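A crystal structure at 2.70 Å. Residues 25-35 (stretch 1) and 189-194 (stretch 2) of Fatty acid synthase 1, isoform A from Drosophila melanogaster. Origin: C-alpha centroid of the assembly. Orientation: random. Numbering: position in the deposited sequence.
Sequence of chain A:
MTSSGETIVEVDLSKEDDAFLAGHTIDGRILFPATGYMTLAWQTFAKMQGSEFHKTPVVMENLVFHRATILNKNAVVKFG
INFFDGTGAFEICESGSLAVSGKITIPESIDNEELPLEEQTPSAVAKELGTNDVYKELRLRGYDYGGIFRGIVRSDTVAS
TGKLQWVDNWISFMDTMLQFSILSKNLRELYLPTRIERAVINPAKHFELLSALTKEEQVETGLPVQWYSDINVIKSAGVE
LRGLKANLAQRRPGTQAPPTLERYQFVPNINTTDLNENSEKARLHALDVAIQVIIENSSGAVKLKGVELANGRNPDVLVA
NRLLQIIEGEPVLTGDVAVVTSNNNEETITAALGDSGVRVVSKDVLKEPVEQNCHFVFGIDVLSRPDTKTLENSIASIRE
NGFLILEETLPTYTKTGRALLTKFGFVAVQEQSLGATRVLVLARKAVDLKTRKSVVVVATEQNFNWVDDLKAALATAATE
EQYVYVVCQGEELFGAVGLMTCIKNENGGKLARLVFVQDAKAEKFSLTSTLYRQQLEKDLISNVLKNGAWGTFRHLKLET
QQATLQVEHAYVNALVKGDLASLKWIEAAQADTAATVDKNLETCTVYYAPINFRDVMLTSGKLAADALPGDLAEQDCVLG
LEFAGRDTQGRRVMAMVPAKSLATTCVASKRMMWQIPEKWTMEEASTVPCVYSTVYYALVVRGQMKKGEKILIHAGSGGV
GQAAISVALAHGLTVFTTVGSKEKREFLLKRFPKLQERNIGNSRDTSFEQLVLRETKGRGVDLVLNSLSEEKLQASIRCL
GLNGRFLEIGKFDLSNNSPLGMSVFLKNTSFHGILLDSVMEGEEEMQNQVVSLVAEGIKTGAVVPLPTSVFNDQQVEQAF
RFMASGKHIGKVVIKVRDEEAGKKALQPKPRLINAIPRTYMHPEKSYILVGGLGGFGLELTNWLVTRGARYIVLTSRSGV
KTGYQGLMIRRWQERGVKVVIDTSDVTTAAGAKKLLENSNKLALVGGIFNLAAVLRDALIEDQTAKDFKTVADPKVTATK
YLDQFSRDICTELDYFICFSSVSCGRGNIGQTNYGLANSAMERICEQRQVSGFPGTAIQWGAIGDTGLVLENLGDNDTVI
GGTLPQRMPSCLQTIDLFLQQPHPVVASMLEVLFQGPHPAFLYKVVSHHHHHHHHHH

Stretch 1, residues 25-35: TIDGRILFPAT
Stretch 2 189-194: ELYLPT

Segments far apart in sequence can be joined by nothing more than the fit of their aliphatic side chains, and residues 25-35 and 189-194 of this fatty acid synthase are a compact example. The first stretch folds back on itself in a tight turn. Ile26 lies in an extended conformation (phi/psi -126/120), Asp27 (54/45) and Gly28 (78/17) both adopt positive phi, and Arg29 (-146/149) returns to the extended region. Two backbone hydrogen bonds close the turn, Ile26 N to Arg29 O at 2.7 Å and Arg29 N to Ile26 O at 3.2 Å. Positive phi by itself favours glycine, which suits Gly28 to its place. The chain stays extended through Ile30 (-79/125), Leu31 (-116/132) and Phe32 (-66/120); Pro33 (-66/146) then occupies the N-cap position of a helix that starts with Ala34 (-52/-41) and Thr35 (-70/-20).

The second stretch is simpler: Leu190 (-81/119) leads into a strand that runs from Tyr191 (-115/138) through Leu192 (-124/141), Pro193 (-56/139) and Thr194 (-114/-48) and continues beyond the stretch. The two backbones remain well apart, with CA atoms 8.3 Å apart for Asp27 and Leu190 and 7.0 Å for Ala34 and Pro193, a register that advances in broadly the same direction along both. No hydrogen bond crosses between them; side chains fill the gap.

Ile26, with chi1 -53° and chi2 -67° (both m), meets two leucines through its CG2 methyl, which lies 3.7 Å from Leu190 CD1 and 4.1 Å from Leu192 CD2. Leu190 is t at chi1 and p at chi2 (-176°, 62°), and Leu190 CD2 lies 3.9 Å from Ile26 CG2 and 4.0 Å from Asp27 CB. Thus the aspartate offers its aliphatic carbon to the contact, while its OD2 is hydrogen-bonded elsewhere in the structure.

Leu192 is m then t (-69°, 172°). Leu192 CD1 lies 4.1 Å from Leu31 CD2, and Leu192 CD2 is nearly as close to the same methyl. Leu31 has an off-rotamer chi1 of -91° with chi2 at 67°. Farther along, where the backbones draw closer, small and compact groups suffice, and Ala34 CB packs 4.2 Å from Pro193 CG, on a ring with C-gamma exo pucker.

All seven of these residues direct CA-to-CB toward the other stretch. Between Leu190 and Leu192, Tyr191 makes no contact. The contact buries 246 Å² in total, counting both sides, and Leu190 and Leu192 contribute the largest shares, 53 and 48 Å². Branched aliphatic residues suit such a seam because their methyls can reach more than one neighbour without leaving a polar group unpaired.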

# COMPACT_ATOMS: atom_id res chain seq x y z
N THR A 25 26.43 23.64 1.69
CA THR A 25 26.83 23.40 0.31
C THR A 25 27.10 21.92 0.08
O THR A 25 27.85 21.30 0.83
CB THR A 25 28.07 24.24 -0.06
OG1 THR A 25 27.79 25.63 0.10
CG2 THR A 25 28.52 23.98 -1.50
N ILE A 26 26.49 21.36 -0.96
CA ILE A 26 26.64 19.95 -1.27
C ILE A 26 27.10 19.80 -2.71
O ILE A 26 26.39 20.21 -3.63
CB ILE A 26 25.33 19.17 -1.04
CG1 ILE A 26 24.78 19.41 0.37
CG2 ILE A 26 25.54 17.68 -1.29
CD1 ILE A 26 25.63 18.86 1.48
N ASP A 27 28.26 19.19 -2.90
CA ASP A 27 28.79 18.92 -4.23
C ASP A 27 28.84 20.20 -5.07
O ASP A 27 28.44 20.20 -6.23
CB ASP A 27 27.93 17.86 -4.92
CG ASP A 27 28.62 17.24 -6.12
OD1 ASP A 27 29.81 17.53 -6.34
OD2 ASP A 27 27.97 16.45 -6.84
N GLY A 28 29.34 21.28 -4.48
CA GLY A 28 29.55 22.52 -5.20
C GLY A 28 28.31 23.35 -5.45
O GLY A 28 28.32 24.25 -6.29
N ARG A 29 27.24 23.06 -4.72
CA ARG A 29 26.01 23.83 -4.84
C ARG A 29 25.27 23.94 -3.51
O ARG A 29 25.35 23.04 -2.67
CB ARG A 29 25.11 23.20 -5.91
CG ARG A 29 25.13 21.67 -5.94
CD ARG A 29 24.34 21.09 -7.10
NE ARG A 29 24.51 19.63 -7.19
CZ ARG A 29 23.73 18.73 -6.59
NH1 ARG A 29 22.69 19.11 -5.86
NH2 ARG A 29 23.99 17.44 -6.74
N ILE A 30 24.57 25.06 -3.32
CA ILE A 30 23.82 25.29 -2.09
C ILE A 30 22.51 24.52 -2.16
O ILE A 30 21.72 24.69 -3.09
CB ILE A 30 23.56 26.79 -1.87
CG1 ILE A 30 24.89 27.55 -1.76
CG2 ILE A 30 22.72 27.01 -0.61
CD1 ILE A 30 24.74 29.07 -1.77
N LEU A 31 22.26 23.68 -1.16
CA LEU A 31 21.02 22.92 -1.07
C LEU A 31 20.23 23.34 0.15
O LEU A 31 20.77 23.41 1.25
CB LEU A 31 21.30 21.42 -1.01
CG LEU A 31 21.36 20.69 -2.34
CD1 LEU A 31 22.57 21.14 -3.13
CD2 LEU A 31 21.39 19.19 -2.11
N PHE A 32 18.93 23.60 -0.03
CA PHE A 32 18.09 23.88 1.11
C PHE A 32 18.01 22.61 1.94
O PHE A 32 17.55 21.58 1.45
CB PHE A 32 16.69 24.33 0.70
CG PHE A 32 15.93 24.98 1.82
CD1 PHE A 32 16.25 26.27 2.23
CD2 PHE A 32 14.91 24.31 2.48
CE1 PHE A 32 15.57 26.87 3.26
CE2 PHE A 32 14.22 24.91 3.51
CZ PHE A 32 14.55 26.19 3.91
N PRO A 33 18.46 22.67 3.21
CA PRO A 33 18.57 21.44 3.99
C PRO A 33 17.23 20.79 4.29
O PRO A 33 16.23 21.47 4.47
CB PRO A 33 19.24 21.92 5.28
CG PRO A 33 18.84 23.34 5.40
CD PRO A 33 18.79 23.87 4.01
N ALA A 34 17.23 19.46 4.33
CA ALA A 34 16.06 18.70 4.72
C ALA A 34 15.52 19.22 6.05
O ALA A 34 14.31 19.36 6.24
CB ALA A 34 16.39 17.23 4.81
N THR A 35 16.44 19.51 6.96
CA THR A 35 16.10 20.02 8.28
C THR A 35 15.55 21.44 8.20
O THR A 35 14.87 21.91 9.11
CB THR A 35 17.32 20.01 9.21
OG1 THR A 35 18.33 20.88 8.68
CG2 THR A 35 17.88 18.60 9.32
N GLU A 189 30.58 7.72 -0.01
CA GLU A 189 29.98 8.41 -1.15
C GLU A 189 28.96 9.43 -0.66
O GLU A 189 28.68 9.52 0.53
CB GLU A 189 29.32 7.39 -2.08
CG GLU A 189 30.29 6.48 -2.82
CD GLU A 189 31.24 7.22 -3.72
OE1 GLU A 189 32.33 6.68 -4.01
OE2 GLU A 189 30.90 8.34 -4.16
N LEU A 190 28.40 10.20 -1.59
CA LEU A 190 27.46 11.26 -1.24
C LEU A 190 26.06 10.69 -1.01
O LEU A 190 25.46 10.11 -1.90
CB LEU A 190 27.43 12.33 -2.34
CG LEU A 190 26.55 13.55 -2.06
CD1 LEU A 190 27.03 14.31 -0.84
CD2 LEU A 190 26.51 14.47 -3.28
N TYR A 191 25.57 10.87 0.22
CA TYR A 191 24.22 10.46 0.59
C TYR A 191 23.37 11.68 0.93
O TYR A 191 23.84 12.60 1.61
CB TYR A 191 24.24 9.53 1.80
CG TYR A 191 24.60 8.09 1.50
CD1 TYR A 191 23.65 7.21 1.00
CD2 TYR A 191 25.88 7.61 1.75
CE1 TYR A 191 23.97 5.89 0.74
CE2 TYR A 191 26.21 6.29 1.49
CZ TYR A 191 25.25 5.44 0.98
OH TYR A 191 25.57 4.12 0.72
N LEU A 192 22.12 11.68 0.47
CA LEU A 192 21.17 12.73 0.82
C LEU A 192 19.92 12.11 1.45
O LEU A 192 19.48 11.04 1.03
CB LEU A 192 20.79 13.56 -0.41
CG LEU A 192 21.88 14.46 -0.99
CD1 LEU A 192 21.42 15.05 -2.31
CD2 LEU A 192 22.23 15.57 -0.02
N PRO A 193 19.36 12.77 2.48
CA PRO A 193 18.17 12.21 3.15
C PRO A 193 17.01 11.94 2.20
O PRO A 193 16.74 12.76 1.32
CB PRO A 193 17.79 13.30 4.15
CG PRO A 193 19.05 14.04 4.41
CD PRO A 193 19.79 14.03 3.11
N THR A 194 16.34 10.81 2.38
CA THR A 194 15.16 10.46 1.58
C THR A 194 13.92 10.44 2.45
O THR A 194 12.89 11.03 2.10
CB THR A 194 15.32 9.09 0.90
OG1 THR A 194 16.44 9.12 0.02
CG2 THR A 194 14.07 8.71 0.12